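Long-range contact in putative exported protein (Bacteroides fragilis, PDB 4RAA), which is of unknown function but folds as a six-bladed beta-propeller and is probably an exported lipoprotein: residues 41-53 and 307-320. Residues are numbered along the deposited sequence; the frame is centred on the assembly and turned at random.
Sequences KNVGLIRELNNCL and YFSIGSVDDYHVAP
L45 and I310 pair their backbones in a single parallel bridge between strand 45-49 and the residues just before the short strand 312-313, where two neighbouring blades of the six-bladed beta-propeller meet. Strand 45-49 is the edge of the blade that continues with strands 52-57, 62-67 and 72-79. Residues 312-313 border the blade in which strand 25-31, from early in the chain, joins the last strands, consistent with ring closure in beta-propellers.

Two backbone bonds hold the bridge. I46 N gives to I310 O at 3.0 Å, and I310 N gives a weak bond to G44 O. At G44 and L45 a classic beta bulge faces L56 within its own blade.

Side chains add polar bonds to the backbone near V43. S309 OG donates to V43 O at 2.6 Å, about 25° out of the carbonyl plane. V43 N gives a nearly straight bond to Y307 OH at 3.2 Å. The Y307 ring has V43 O at its edge, in its plane, and lies within 3° of parallel to the N42 amide.

Most of the apolar contacts lie on the side of V43 and I46; L45 CD1 touches I310 CG2 on the other. V43 CB meets P320 CG at 4.0 Å. I46 CG2 meets V318 CG2, the side chains crossing at about a right angle. I46 CD1 and L53 CD2 both reach V313.

At the far end E48 extends beyond CG (chi2 -170°), and CG lies against V313 CG1. The carboxylate is shared: OE1 makes a salt bridge with K68, while OE2 takes D314 N at 2.7 Å from above its plane.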
ATOM      1  N   LYS A  41     -12.963  22.948  15.038  1.00 41.03           N
ATOM      2  CA  LYS A  41     -12.438  23.301  16.377  1.00 42.38           C
ATOM      3  C   LYS A  41     -11.079  23.991  16.272  1.00 41.60           C
ATOM      4  O   LYS A  41     -10.832  24.990  16.929  1.00 41.64           O
ATOM      5  CB  LYS A  41     -12.305  22.046  17.268  1.00 46.05           C
ATOM      6  CG  LYS A  41     -11.518  22.248  18.566  1.00 50.36           C
ATOM      7  CD  LYS A  41     -11.641  21.072  19.518  1.00 55.95           C
ATOM      8  CE  LYS A  41     -10.700  21.253  20.703  1.00 60.07           C
ATOM      9  NZ  LYS A  41     -10.963  20.269  21.787  1.00 61.45           N
ATOM     10  N   ASN A  42     -10.205  23.422  15.453  1.00 42.00           N
ATOM     11  CA  ASN A  42      -8.827  23.864  15.288  1.00 43.52           C
ATOM     12  C   ASN A  42      -8.479  23.912  13.796  1.00 41.18           C
ATOM     13  O   ASN A  42      -8.986  23.097  13.036  1.00 44.84           O
ATOM     14  CB  ASN A  42      -7.985  22.830  16.058  1.00 47.18           C
ATOM     15  CG  ASN A  42      -6.491  23.053  15.958  1.00 49.87           C
ATOM     16  OD1 ASN A  42      -5.846  22.583  15.019  1.00 43.34           O
ATOM     17  ND2 ASN A  42      -5.920  23.696  16.979  1.00 52.78           N
ATOM     18  N   VAL A  43      -7.676  24.886  13.370  1.00 38.35           N
ATOM     19  CA  VAL A  43      -7.185  24.939  11.972  1.00 38.13           C
ATOM     20  C   VAL A  43      -5.705  24.607  12.114  1.00 38.42           C
ATOM     21  O   VAL A  43      -4.854  25.501  12.197  1.00 39.14           O
ATOM     22  CB  VAL A  43      -7.453  26.282  11.244  1.00 37.60           C
ATOM     23  CG1 VAL A  43      -6.857  26.288   9.835  1.00 36.59           C
ATOM     24  CG2 VAL A  43      -8.950  26.537  11.154  1.00 38.89           C
ATOM     25  N   GLY A  44      -5.428  23.302  12.189  1.00 38.03           N
ATOM     26  CA  GLY A  44      -4.076  22.782  12.383  1.00 37.02           C
ATOM     27  C   GLY A  44      -3.125  23.026  11.233  1.00 37.24           C
ATOM     28  O   GLY A  44      -2.019  23.517  11.450  1.00 41.44           O
ATOM     29  N   LEU A  45      -3.560  22.682  10.019  1.00 36.39           N
ATOM     30  CA  LEU A  45      -2.746  22.798   8.805  1.00 36.10           C
ATOM     31  C   LEU A  45      -3.609  23.288   7.647  1.00 35.98           C
ATOM     32  O   LEU A  45      -4.788  22.946   7.582  1.00 37.64           O
ATOM     33  CB  LEU A  45      -2.145  21.421   8.497  1.00 37.55           C
ATOM     34  CG  LEU A  45      -1.310  21.148   7.236  1.00 40.44           C
ATOM     35  CD1 LEU A  45      -0.067  22.033   7.128  1.00 40.65           C
ATOM     36  CD2 LEU A  45      -0.915  19.673   7.200  1.00 41.43           C
ATOM     37  N   ILE A  46      -3.021  24.075   6.742  1.00 35.38           N
ATOM     38  CA  ILE A  46      -3.732  24.618   5.575  1.00 35.69           C
ATOM     39  C   ILE A  46      -2.851  24.644   4.312  1.00 36.05           C
ATOM     40  O   ILE A  46      -1.687  24.997   4.394  1.00 34.71           O
ATOM     41  CB  ILE A  46      -4.334  26.009   5.895  1.00 37.11           C
ATOM     42  CG1 ILE A  46      -5.315  26.460   4.804  1.00 37.88           C
ATOM     43  CG2 ILE A  46      -3.252  27.062   6.122  1.00 37.76           C
ATOM     44  CD1 ILE A  46      -6.113  27.688   5.188  1.00 38.40           C
ATOM     45  N   ARG A  47      -3.430  24.253   3.167  1.00 37.75           N
ATOM     46  CA  ARG A  47      -2.754  24.201   1.866  1.00 39.51           C
ATOM     47  C   ARG A  47      -3.684  24.660   0.742  1.00 42.60           C
ATOM     48  O   ARG A  47      -4.879  24.380   0.790  1.00 42.14           O
ATOM     49  CB  ARG A  47      -2.313  22.760   1.536  1.00 40.10           C
ATOM     50  CG  ARG A  47      -1.340  22.093   2.504  1.00 38.91           C
ATOM     51  CD  ARG A  47       0.001  22.803   2.566  1.00 39.66           C
ATOM     52  NE  ARG A  47       0.985  22.091   3.395  1.00 41.35           N
ATOM     53  CZ  ARG A  47       2.121  22.608   3.898  1.00 43.09           C
ATOM     54  NH1 ARG A  47       2.454  23.898   3.728  1.00 42.63           N
ATOM     55  NH2 ARG A  47       2.936  21.825   4.623  1.00 44.22           N
ATOM     56  N   GLU A  48      -3.122  25.346  -0.263  1.00 47.18           N
ATOM     57  CA  GLU A  48      -3.870  25.770  -1.456  1.00 50.84           C
ATOM     58  C   GLU A  48      -3.961  24.593  -2.423  1.00 49.66           C
ATOM     59  O   GLU A  48      -3.067  23.757  -2.458  1.00 51.70           O
ATOM     60  CB  GLU A  48      -3.177  26.917  -2.216  1.00 55.99           C
ATOM     61  CG  GLU A  48      -2.982  28.237  -1.477  1.00 60.69           C
ATOM     62  CD  GLU A  48      -2.509  29.361  -2.409  1.00 65.95           C
ATOM     63  OE1 GLU A  48      -3.256  29.734  -3.343  1.00 69.62           O
ATOM     64  OE2 GLU A  48      -1.400  29.900  -2.200  1.00 65.26           O
ATOM     65  N   LEU A  49      -5.029  24.550  -3.216  1.00 50.11           N
ATOM     66  CA  LEU A  49      -5.225  23.522  -4.259  1.00 48.12           C
ATOM     67  C   LEU A  49      -6.298  24.029  -5.216  1.00 49.44           C
ATOM     68  O   LEU A  49      -7.489  24.002  -4.874  1.00 48.17           O
ATOM     69  CB  LEU A  49      -5.623  22.171  -3.656  1.00 46.77           C
ATOM     70  CG  LEU A  49      -5.938  21.030  -4.635  1.00 48.42           C
ATOM     71  CD1 LEU A  49      -4.735  20.723  -5.518  1.00 49.15           C
ATOM     72  CD2 LEU A  49      -6.407  19.794  -3.883  1.00 48.13           C
ATOM     73  N   ASN A  50      -5.865  24.476  -6.402  1.00 50.92           N
ATOM     74  CA  ASN A  50      -6.740  25.106  -7.408  1.00 53.59           C
ATOM     75  C   ASN A  50      -7.226  26.403  -6.714  1.00 54.69           C
ATOM     76  O   ASN A  50      -6.376  27.123  -6.173  1.00 53.79           O
ATOM     77  CB  ASN A  50      -7.853  24.146  -7.892  1.00 54.38           C
ATOM     78  CG  ASN A  50      -7.334  22.746  -8.225  1.00 53.88           C
ATOM     79  OD1 ASN A  50      -8.006  21.754  -7.944  1.00 53.17           O
ATOM     80  ND2 ASN A  50      -6.126  22.659  -8.789  1.00 53.19           N
ATOM     81  N   ASN A  51      -8.529  26.706  -6.691  1.00 55.85           N
ATOM     82  CA  ASN A  51      -9.043  27.861  -5.931  1.00 57.12           C
ATOM     83  C   ASN A  51      -9.811  27.373  -4.701  1.00 55.49           C
ATOM     84  O   ASN A  51     -10.957  27.781  -4.447  1.00 60.82           O
ATOM     85  CB  ASN A  51      -9.850  28.832  -6.826  1.00 62.24           C
ATOM     86  CG  ASN A  51      -8.963  29.824  -7.576  1.00 64.47           C
ATOM     87  OD1 ASN A  51      -7.755  29.620  -7.726  1.00 64.85           O
ATOM     88  ND2 ASN A  51      -9.566  30.915  -8.039  1.00 66.68           N
ATOM     89  N   CYS A  52      -9.148  26.503  -3.934  1.00 49.98           N
ATOM     90  CA  CYS A  52      -9.693  25.937  -2.701  1.00 46.57           C
ATOM     91  C   CYS A  52      -8.638  25.900  -1.593  1.00 43.61           C
ATOM     92  O   CYS A  52      -7.431  25.970  -1.851  1.00 41.96           O
ATOM     93  CB  CYS A  52     -10.257  24.526  -2.936  1.00 45.85           C
ATOM     94  SG  CYS A  52     -11.687  24.443  -4.036  1.00 46.55           S
ATOM     95  N   LEU A  53      -9.136  25.780  -0.363  1.00 41.74           N
ATOM     96  CA  LEU A  53      -8.339  25.719   0.845  1.00 39.81           C
ATOM     97  C   LEU A  53      -8.536  24.363   1.514  1.00 39.05           C
ATOM     98  O   LEU A  53      -9.635  24.068   2.006  1.00 39.56           O
ATOM     99  CB  LEU A  53      -8.789  26.810   1.824  1.00 39.70           C
ATOM    100  CG  LEU A  53      -8.772  28.258   1.350  1.00 40.89           C
ATOM    101  CD1 LEU A  53      -9.322  29.137   2.465  1.00 40.63           C
ATOM    102  CD2 LEU A  53      -7.376  28.705   0.923  1.00 40.71           C
ATOM    103  N   TYR A 307      -2.318  30.849  18.190  1.00 44.79           N
ATOM    104  CA  TYR A 307      -1.370  30.104  17.369  1.00 47.20           C
ATOM    105  C   TYR A 307      -1.480  30.435  15.883  1.00 47.40           C
ATOM    106  O   TYR A 307      -2.522  30.900  15.406  1.00 47.82           O
ATOM    107  CB  TYR A 307      -1.586  28.585  17.554  1.00 46.43           C
ATOM    108  CG  TYR A 307      -2.951  28.084  17.102  1.00 46.89           C
ATOM    109  CD1 TYR A 307      -4.097  28.259  17.907  1.00 48.05           C
ATOM    110  CD2 TYR A 307      -3.101  27.422  15.876  1.00 44.93           C
ATOM    111  CE1 TYR A 307      -5.347  27.801  17.486  1.00 47.96           C
ATOM    112  CE2 TYR A 307      -4.343  26.956  15.449  1.00 45.29           C
ATOM    113  CZ  TYR A 307      -5.464  27.139  16.249  1.00 47.16           C
ATOM    114  OH  TYR A 307      -6.691  26.672  15.809  1.00 47.87           O
ATOM    115  N   PHE A 308      -0.387  30.181  15.172  1.00 47.63           N
ATOM    116  CA  PHE A 308      -0.337  30.308  13.721  1.00 47.85           C
ATOM    117  C   PHE A 308      -0.529  28.915  13.133  1.00 49.83           C
ATOM    118  O   PHE A 308       0.135  27.963  13.567  1.00 53.09           O
ATOM    119  CB  PHE A 308       0.988  30.934  13.234  1.00 43.72           C
ATOM    120  CG  PHE A 308       0.928  32.426  13.098  1.00 41.49           C
ATOM    121  CD1 PHE A 308       1.237  33.261  14.171  1.00 42.18           C
ATOM    122  CD2 PHE A 308       0.526  33.005  11.891  1.00 40.09           C
ATOM    123  CE1 PHE A 308       1.165  34.648  14.038  1.00 41.27           C
ATOM    124  CE2 PHE A 308       0.456  34.385  11.748  1.00 40.50           C
ATOM    125  CZ  PHE A 308       0.771  35.210  12.825  1.00 41.29           C
ATOM    126  N   SER A 309      -1.453  28.793  12.172  1.00 50.03           N
ATOM    127  CA  SER A 309      -1.648  27.539  11.442  1.00 47.85           C
ATOM    128  C   SER A 309      -0.413  27.315  10.615  1.00 45.56           C
ATOM    129  O   SER A 309       0.203  28.279  10.134  1.00 47.26           O
ATOM    130  CB  SER A 309      -2.828  27.596  10.471  1.00 46.33           C
ATOM    131  OG  SER A 309      -4.030  27.782  11.160  1.00 48.66           O
ATOM    132  N   ILE A 310      -0.049  26.051  10.449  1.00 42.51           N
ATOM    133  CA  ILE A 310       1.079  25.710   9.592  1.00 43.21           C
ATOM    134  C   ILE A 310       0.529  25.824   8.151  1.00 39.45           C
ATOM    135  O   ILE A 310      -0.653  25.573   7.916  1.00 37.74           O
ATOM    136  CB  ILE A 310       1.736  24.376  10.021  1.00 44.63           C
ATOM    137  CG1 ILE A 310       2.297  24.550  11.456  1.00 46.65           C
ATOM    138  CG2 ILE A 310       2.856  23.999   9.051  1.00 42.56           C
ATOM    139  CD1 ILE A 310       2.555  23.284  12.242  1.00 48.37           C
ATOM    140  N   GLY A 311       1.388  26.252   7.224  1.00 39.80           N
ATOM    141  CA  GLY A 311       1.032  26.573   5.826  1.00 37.41           C
ATOM    142  C   GLY A 311       0.732  28.059   5.592  1.00 36.73           C
ATOM    143  O   GLY A 311       0.522  28.834   6.535  1.00 36.97           O
ATOM    144  N   SER A 312       0.718  28.442   4.319  1.00 36.50           N
ATOM    145  CA  SER A 312       0.417  29.806   3.868  1.00 37.25           C
ATOM    146  C   SER A 312      -0.460  29.786   2.605  1.00 40.24           C
ATOM    147  O   SER A 312      -0.643  28.732   1.984  1.00 41.01           O
ATOM    148  CB  SER A 312       1.709  30.593   3.646  1.00 37.02           C
ATOM    149  OG  SER A 312       2.639  29.863   2.873  1.00 36.60           O
ATOM    150  N   VAL A 313      -1.016  30.948   2.254  1.00 42.64           N
ATOM    151  CA  VAL A 313      -1.942  31.102   1.112  1.00 44.98           C
ATOM    152  C   VAL A 313      -1.592  32.385   0.351  1.00 46.14           C
ATOM    153  O   VAL A 313      -1.797  33.477   0.884  1.00 44.68           O
ATOM    154  CB  VAL A 313      -3.413  31.176   1.620  1.00 46.86           C
ATOM    155  CG1 VAL A 313      -4.411  31.347   0.470  1.00 49.47           C
ATOM    156  CG2 VAL A 313      -3.767  29.949   2.464  1.00 46.37           C
ATOM    157  N   ASP A 314      -1.058  32.261  -0.871  1.00 48.08           N
ATOM    158  CA  ASP A 314      -0.633  33.422  -1.693  1.00 50.74           C
ATOM    159  C   ASP A 314       0.361  34.277  -0.852  1.00 48.24           C
ATOM    160  O   ASP A 314       0.199  35.499  -0.693  1.00 49.74           O
ATOM    161  CB  ASP A 314      -1.886  34.201  -2.184  1.00 54.51           C
ATOM    162  CG  ASP A 314      -1.560  35.375  -3.114  1.00 56.42           C
ATOM    163  OD1 ASP A 314      -0.544  35.329  -3.847  1.00 56.73           O
ATOM    164  OD2 ASP A 314      -2.342  36.352  -3.091  1.00 57.34           O
ATOM    165  N   ASP A 315       1.338  33.582  -0.259  1.00 43.78           N
ATOM    166  CA  ASP A 315       2.342  34.160   0.643  1.00 42.43           C
ATOM    167  C   ASP A 315       1.793  34.845   1.934  1.00 40.76           C
ATOM    168  O   ASP A 315       2.526  35.602   2.577  1.00 40.97           O
ATOM    169  CB  ASP A 315       3.308  35.081  -0.140  1.00 44.44           C
ATOM    170  CG  ASP A 315       4.112  34.339  -1.233  1.00 46.71           C
ATOM    171  OD1 ASP A 315       4.217  33.092  -1.223  1.00 44.68           O
ATOM    172  OD2 ASP A 315       4.689  35.032  -2.101  1.00 50.84           O
ATOM    173  N   TYR A 316       0.538  34.566   2.322  1.00 39.46           N
ATOM    174  CA  TYR A 316      -0.067  35.091   3.568  1.00 38.82           C
ATOM    175  C   TYR A 316      -0.009  34.011   4.655  1.00 36.51           C
ATOM    176  O   TYR A 316      -0.361  32.862   4.399  1.00 35.69           O
ATOM    177  CB  TYR A 316      -1.544  35.523   3.412  1.00 39.55           C
ATOM    178  CG  TYR A 316      -1.808  36.856   2.730  1.00 41.41           C
ATOM    179  CD1 TYR A 316      -1.859  38.050   3.472  1.00 41.82           C
ATOM    180  CD2 TYR A 316      -2.052  36.928   1.352  1.00 43.56           C
ATOM    181  CE1 TYR A 316      -2.120  39.272   2.857  1.00 43.77           C
ATOM    182  CE2 TYR A 316      -2.310  38.150   0.725  1.00 45.17           C
ATOM    183  CZ  TYR A 316      -2.347  39.315   1.478  1.00 45.41           C
ATOM    184  OH  TYR A 316      -2.599  40.508   0.850  1.00 47.32           O
ATOM    185  N   HIS A 317       0.420  34.401   5.857  1.00 35.22           N
ATOM    186  CA  HIS A 317       0.458  33.516   7.030  1.00 33.44           C
ATOM    187  C   HIS A 317      -0.963  33.472   7.579  1.00 33.31           C
ATOM    188  O   HIS A 317      -1.642  34.500   7.566  1.00 34.45           O
ATOM    189  CB  HIS A 317       1.433  34.044   8.079  1.00 32.76           C
ATOM    190  CG  HIS A 317       2.847  34.068   7.607  1.00 32.47           C
ATOM    191  ND1 HIS A 317       3.802  33.199   8.082  1.00 31.52           N
ATOM    192  CD2 HIS A 317       3.456  34.813   6.655  1.00 33.36           C
ATOM    193  CE1 HIS A 317       4.946  33.428   7.463  1.00 31.76           C
ATOM    194  NE2 HIS A 317       4.764  34.400   6.591  1.00 32.52           N
ATOM    195  N   VAL A 318      -1.400  32.298   8.046  1.00 32.12           N
ATOM    196  CA  VAL A 318      -2.771  32.076   8.523  1.00 31.88           C
ATOM    197  C   VAL A 318      -2.794  31.922  10.037  1.00 31.98           C
ATOM    198  O   VAL A 318      -1.958  31.220  10.594  1.00 32.24           O
ATOM    199  CB  VAL A 318      -3.397  30.812   7.880  1.00 31.39           C
ATOM    200  CG1 VAL A 318      -4.841  30.598   8.364  1.00 31.74           C
ATOM    201  CG2 VAL A 318      -3.349  30.913   6.358  1.00 31.80           C
ATOM    202  N   ALA A 319      -3.773  32.555  10.685  1.00 32.83           N
ATOM    203  CA  ALA A 319      -3.969  32.453  12.138  1.00 32.87           C
ATOM    204  C   ALA A 319      -5.471  32.463  12.439  1.00 33.48           C
ATOM    205  O   ALA A 319      -6.105  33.489  12.246  1.00 34.48           O
ATOM    206  CB  ALA A 319      -3.282  33.606  12.843  1.00 33.33           C
ATOM    207  N   PRO A 320      -6.048  31.328  12.897  1.00 33.33           N
ATOM    208  CA  PRO A 320      -7.483  31.311  13.182  1.00 33.63           C
ATOM    209  C   PRO A 320      -7.779  32.031  14.490  1.00 34.66           C
ATOM    210  O   PRO A 320      -7.021  31.888  15.456  1.00 34.32           O
ATOM    211  CB  PRO A 320      -7.800  29.824  13.274  1.00 33.43           C
ATOM    212  CG  PRO A 320      -6.555  29.235  13.809  1.00 32.94           C
ATOM    213  CD  PRO A 320      -5.426  30.032  13.220  1.00 32.57           C
TER